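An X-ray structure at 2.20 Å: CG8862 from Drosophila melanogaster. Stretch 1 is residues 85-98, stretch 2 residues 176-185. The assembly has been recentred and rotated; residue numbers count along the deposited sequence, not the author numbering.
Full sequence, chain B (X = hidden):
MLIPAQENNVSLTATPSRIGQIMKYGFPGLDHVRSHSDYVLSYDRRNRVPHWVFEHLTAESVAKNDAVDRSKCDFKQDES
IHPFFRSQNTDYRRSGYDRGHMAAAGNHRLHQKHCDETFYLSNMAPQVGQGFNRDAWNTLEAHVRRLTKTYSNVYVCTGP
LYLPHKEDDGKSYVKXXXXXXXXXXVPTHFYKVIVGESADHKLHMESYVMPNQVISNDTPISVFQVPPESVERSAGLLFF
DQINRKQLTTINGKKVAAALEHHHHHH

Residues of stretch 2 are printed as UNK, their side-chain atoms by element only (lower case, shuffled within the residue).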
# COMPACT_ATOMS: atom_id res chain seq x y z
N PHE B 85 10.56 8.88 -7.62
CA PHE B 85 10.19 8.26 -6.34
C PHE B 85 10.95 8.79 -5.13
O PHE B 85 10.87 8.22 -4.05
CB PHE B 85 10.35 6.73 -6.42
CG PHE B 85 9.87 6.15 -7.72
CD1 PHE B 85 8.54 6.28 -8.12
CD2 PHE B 85 10.75 5.46 -8.55
CE1 PHE B 85 8.09 5.76 -9.33
CE2 PHE B 85 10.31 4.92 -9.77
CZ PHE B 85 8.99 5.07 -10.16
N ARG B 86 11.69 9.89 -5.32
CA ARG B 86 12.46 10.52 -4.24
C ARG B 86 11.62 11.45 -3.40
O ARG B 86 10.95 12.33 -3.95
CB ARG B 86 13.55 11.39 -4.81
CG ARG B 86 14.83 10.71 -5.08
CD ARG B 86 15.76 11.67 -5.78
NE ARG B 86 16.49 10.98 -6.83
CZ ARG B 86 17.30 11.57 -7.69
NH1 ARG B 86 17.50 12.88 -7.64
NH2 ARG B 86 17.92 10.83 -8.60
N SER B 87 11.69 11.31 -2.09
CA SER B 87 11.24 12.41 -1.23
C SER B 87 12.28 13.53 -1.22
O SER B 87 13.50 13.28 -1.38
CB SER B 87 10.92 11.93 0.19
OG SER B 87 12.03 11.24 0.75
N GLN B 88 11.79 14.76 -1.05
CA GLN B 88 12.62 15.94 -1.01
C GLN B 88 12.32 16.74 0.24
O GLN B 88 11.23 16.65 0.81
CB GLN B 88 12.37 16.79 -2.27
CG GLN B 88 12.69 16.08 -3.60
CD GLN B 88 14.20 16.01 -3.89
OE1 GLN B 88 15.00 16.74 -3.29
NE2 GLN B 88 14.59 15.14 -4.82
N ASN B 89 13.29 17.54 0.68
CA ASN B 89 13.06 18.48 1.79
C ASN B 89 11.82 19.36 1.58
O ASN B 89 11.07 19.59 2.53
CB ASN B 89 14.31 19.33 2.08
CG ASN B 89 15.38 18.55 2.83
OD1 ASN B 89 15.07 17.71 3.68
ND2 ASN B 89 16.64 18.82 2.52
N THR B 90 11.57 19.77 0.34
CA THR B 90 10.34 20.52 -0.01
C THR B 90 9.04 19.83 0.41
O THR B 90 8.08 20.50 0.78
CB THR B 90 10.24 20.88 -1.52
OG1 THR B 90 10.33 19.69 -2.33
CG2 THR B 90 11.32 21.86 -1.92
N ASP B 91 9.02 18.50 0.38
CA ASP B 91 7.83 17.73 0.77
C ASP B 91 7.47 17.82 2.25
O ASP B 91 6.30 17.79 2.62
CB ASP B 91 8.01 16.25 0.41
CG ASP B 91 8.14 16.01 -1.09
OD1 ASP B 91 7.29 16.53 -1.85
OD2 ASP B 91 9.07 15.29 -1.51
N TYR B 92 8.51 17.93 3.08
CA TYR B 92 8.39 17.92 4.55
C TYR B 92 8.26 19.31 5.14
O TYR B 92 7.74 19.46 6.25
CB TYR B 92 9.64 17.29 5.16
CG TYR B 92 9.68 15.79 5.08
CD1 TYR B 92 10.25 15.15 3.98
CD2 TYR B 92 9.14 15.01 6.09
CE1 TYR B 92 10.29 13.76 3.90
CE2 TYR B 92 9.18 13.62 6.02
CZ TYR B 92 9.75 13.01 4.92
OH TYR B 92 9.78 11.64 4.85
N ARG B 93 8.77 20.32 4.42
CA ARG B 93 8.79 21.70 4.91
C ARG B 93 7.38 22.18 5.18
O ARG B 93 6.53 22.18 4.28
CB ARG B 93 9.47 22.65 3.93
CG ARG B 93 9.69 24.06 4.50
CD ARG B 93 9.82 25.10 3.40
NE ARG B 93 9.84 26.47 3.92
CZ ARG B 93 8.83 27.34 3.81
NH1 ARG B 93 7.71 27.00 3.18
NH2 ARG B 93 8.95 28.57 4.31
N ARG B 94 7.15 22.58 6.43
CA ARG B 94 5.88 23.12 6.90
C ARG B 94 4.70 22.17 6.67
O ARG B 94 3.56 22.60 6.47
CB ARG B 94 5.64 24.53 6.34
CG ARG B 94 6.58 25.57 6.97
CD ARG B 94 6.34 27.00 6.48
NE ARG B 94 7.28 27.92 7.11
CZ ARG B 94 7.14 29.25 7.15
NH1 ARG B 94 6.08 29.83 6.59
NH2 ARG B 94 8.05 29.99 7.75
N SER B 95 4.99 20.88 6.72
CA SER B 95 4.00 19.83 6.55
C SER B 95 3.29 19.50 7.86
O SER B 95 2.21 18.90 7.85
CB SER B 95 4.67 18.57 6.01
OG SER B 95 5.63 18.06 6.92
N GLY B 96 3.90 19.88 8.97
CA GLY B 96 3.42 19.51 10.29
C GLY B 96 4.04 18.20 10.75
O GLY B 96 3.61 17.62 11.74
N TYR B 97 5.07 17.75 10.03
CA TYR B 97 5.73 16.47 10.31
C TYR B 97 7.25 16.59 10.32
O TYR B 97 7.83 17.40 9.59
CB TYR B 97 5.32 15.39 9.30
CG TYR B 97 3.85 15.08 9.29
CD1 TYR B 97 3.29 14.27 10.28
CD2 TYR B 97 3.01 15.60 8.30
CE1 TYR B 97 1.94 13.99 10.30
CE2 TYR B 97 1.65 15.33 8.30
CZ TYR B 97 1.12 14.52 9.31
OH TYR B 97 -0.24 14.25 9.30
N ASP B 98 7.89 15.77 11.13
CA ASP B 98 9.33 15.72 11.20
C ASP B 98 9.80 14.76 10.11
O ASP B 98 9.07 13.85 9.74
CB ASP B 98 9.75 15.14 12.55
CG ASP B 98 9.82 16.17 13.65
OD1 ASP B 98 9.36 17.31 13.46
OD2 ASP B 98 10.37 15.82 14.72
N UNK B 176 -4.57 7.65 4.96
CA UNK B 176 -3.39 8.39 5.43
C UNK B 176 -3.12 9.59 4.56
O UNK B 176 -3.41 9.59 3.37
c UNK B 176 -2.15 7.49 5.52
c UNK B 176 -1.87 6.69 4.27
o UNK B 176 -1.17 4.50 0.81
c UNK B 176 -2.21 4.70 2.95
c UNK B 176 -0.84 6.50 2.10
c UNK B 176 -2.44 5.43 4.09
c UNK B 176 -1.40 5.23 1.95
c UNK B 176 -1.09 7.22 3.25
N UNK B 177 -2.57 10.63 5.19
CA UNK B 177 -2.19 11.85 4.53
C UNK B 177 -0.97 11.56 3.69
O UNK B 177 -0.15 10.70 4.04
o UNK B 177 -1.57 15.33 7.11
o UNK B 177 -0.95 16.55 5.40
c UNK B 177 -1.92 12.98 5.56
c UNK B 177 -1.34 15.47 5.89
c UNK B 177 -1.54 14.31 4.91
N UNK B 178 -0.89 12.23 2.54
CA UNK B 178 0.32 12.24 1.73
C UNK B 178 0.74 13.70 1.62
O UNK B 178 -0.09 14.58 1.38
c UNK B 178 -0.07 10.07 0.48
c UNK B 178 -1.06 12.21 -0.42
c UNK B 178 0.12 11.59 0.34
N UNK B 179 2.03 13.97 1.83
CA UNK B 179 2.51 15.34 1.86
C UNK B 179 3.40 15.73 0.67
O UNK B 179 4.17 14.93 0.17
c UNK B 179 4.40 14.73 3.46
c UNK B 179 3.21 15.67 3.22
c UNK B 179 2.20 15.59 4.38
c UNK B 179 5.27 15.11 4.69
N UNK B 180 3.27 16.99 0.25
CA UNK B 180 4.14 17.57 -0.77
C UNK B 180 3.80 17.12 -2.17
O UNK B 180 3.00 16.20 -2.37
N UNK B 181 4.44 17.77 -3.15
CA UNK B 181 4.29 17.41 -4.57
C UNK B 181 4.66 15.96 -4.83
O UNK B 181 4.11 15.33 -5.72
c UNK B 181 5.12 18.35 -5.45
N UNK B 182 5.57 15.40 -4.03
CA UNK B 182 5.95 14.00 -4.22
C UNK B 182 5.07 13.02 -3.47
O UNK B 182 5.34 11.84 -3.47
c UNK B 182 7.43 13.79 -3.92
n UNK B 182 9.26 15.36 -4.33
o UNK B 182 8.17 14.49 -6.09
c UNK B 182 8.34 14.58 -4.88
N UNK B 183 3.99 13.52 -2.88
CA UNK B 183 3.02 12.69 -2.16
C UNK B 183 3.68 11.66 -1.25
O UNK B 183 3.50 10.46 -1.41
o UNK B 183 2.66 11.07 -3.93
c UNK B 183 2.00 12.03 -3.11
c UNK B 183 1.33 13.08 -4.04
N UNK B 184 4.46 12.15 -0.29
CA UNK B 184 5.11 11.28 0.68
C UNK B 184 4.06 10.80 1.70
O UNK B 184 3.36 11.61 2.30
c UNK B 184 7.29 12.44 0.31
c UNK B 184 6.31 11.99 1.36
c UNK B 184 7.03 11.05 2.38
N UNK B 185 3.92 9.48 1.85
CA UNK B 185 2.92 8.91 2.74
C UNK B 185 3.22 9.17 4.21
O UNK B 185 4.37 9.09 4.64
c UNK B 185 2.79 7.43 2.50
O HOH W 1 0.32 18.63 5.73

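Position 176 carries one carbon, then a ring of six carbons bearing one oxygen. It lies out of reach of stretch 1. The residue is Tyr176.

Position 177 has three carbons in a row, the third carrying two oxygens. One oxygen lies at the edge of the Tyr97 ring, near its plane. The residue is Glu177. Tyr97 OH donates a hydrogen bond to Glu177 OE1 at 2.8 Å. A water donates to Glu177 OE2 at 2.5 Å and to Ser95 O at 2.9 Å, so it bridges the two stretches.

Position 178 has one carbon carrying two more. The side chain points away from stretch 1. The shape is that of valine, Val178.

Position 179 has four carbons, forked at the first, with one arm two carbons long. It points toward stretch 1 and reaches Asp91, Tyr92, Ser95 and Tyr97. The residue is Ile179. Its CD1 lies over one face of the Tyr92 ring, 4.1 Å from Tyr92 CD2. Its CG2 is 4.0 Å from Tyr97 CE2.

Position 180 has no side-chain atoms, so it is Gly180. Its CA is 4.0 Å from that of Asp91. A CB here would fall 2.3 Å from Asp91 OD1, a clash.

Position 181 has a single side-chain carbon, set sideways to stretch 1. The residue is Ala181.

Position 182 has two carbons, the second carrying one oxygen and one nitrogen. This is a short amide, and its nitrogen meets the Asp91 carboxylate. The residue is Asn182. Asn182 ND2 donates to Asp91 OD2 at 2.8 Å, and the backbone Asn182 N donates to Asp91 OD1 at 3.0 Å.

Position 183 has one carbon carrying an oxygen and a carbon. It points away from stretch 1. The residue is Thr183.

Position 184 again has one carbon carrying two. It points toward stretch 1 and touches Ser87, Asp91 and Tyr92. The residue is Val184. Its CG2 is 3.7 Å from Ser87 CB, and its CG1 is 3.7 Å from Tyr92 OH.

Position 185 has one side-chain carbon, out of reach of stretch 1. The residue is Ala185.

The contact centres on Asp91. Its carboxylate binds the type I turn from Gly180 to Thr183 through Asn182. Asp91 OD2 also accepts from Gln88 N at 2.8 Å, which ties the carboxylate to its own stretch. Beside this polar site, Ile179 and Val184 pack against Tyr92. The Tyr97 hydroxyl and the bridging water add polar links at Glu177.

Stretch 2 176-185: YEVIGANTVA
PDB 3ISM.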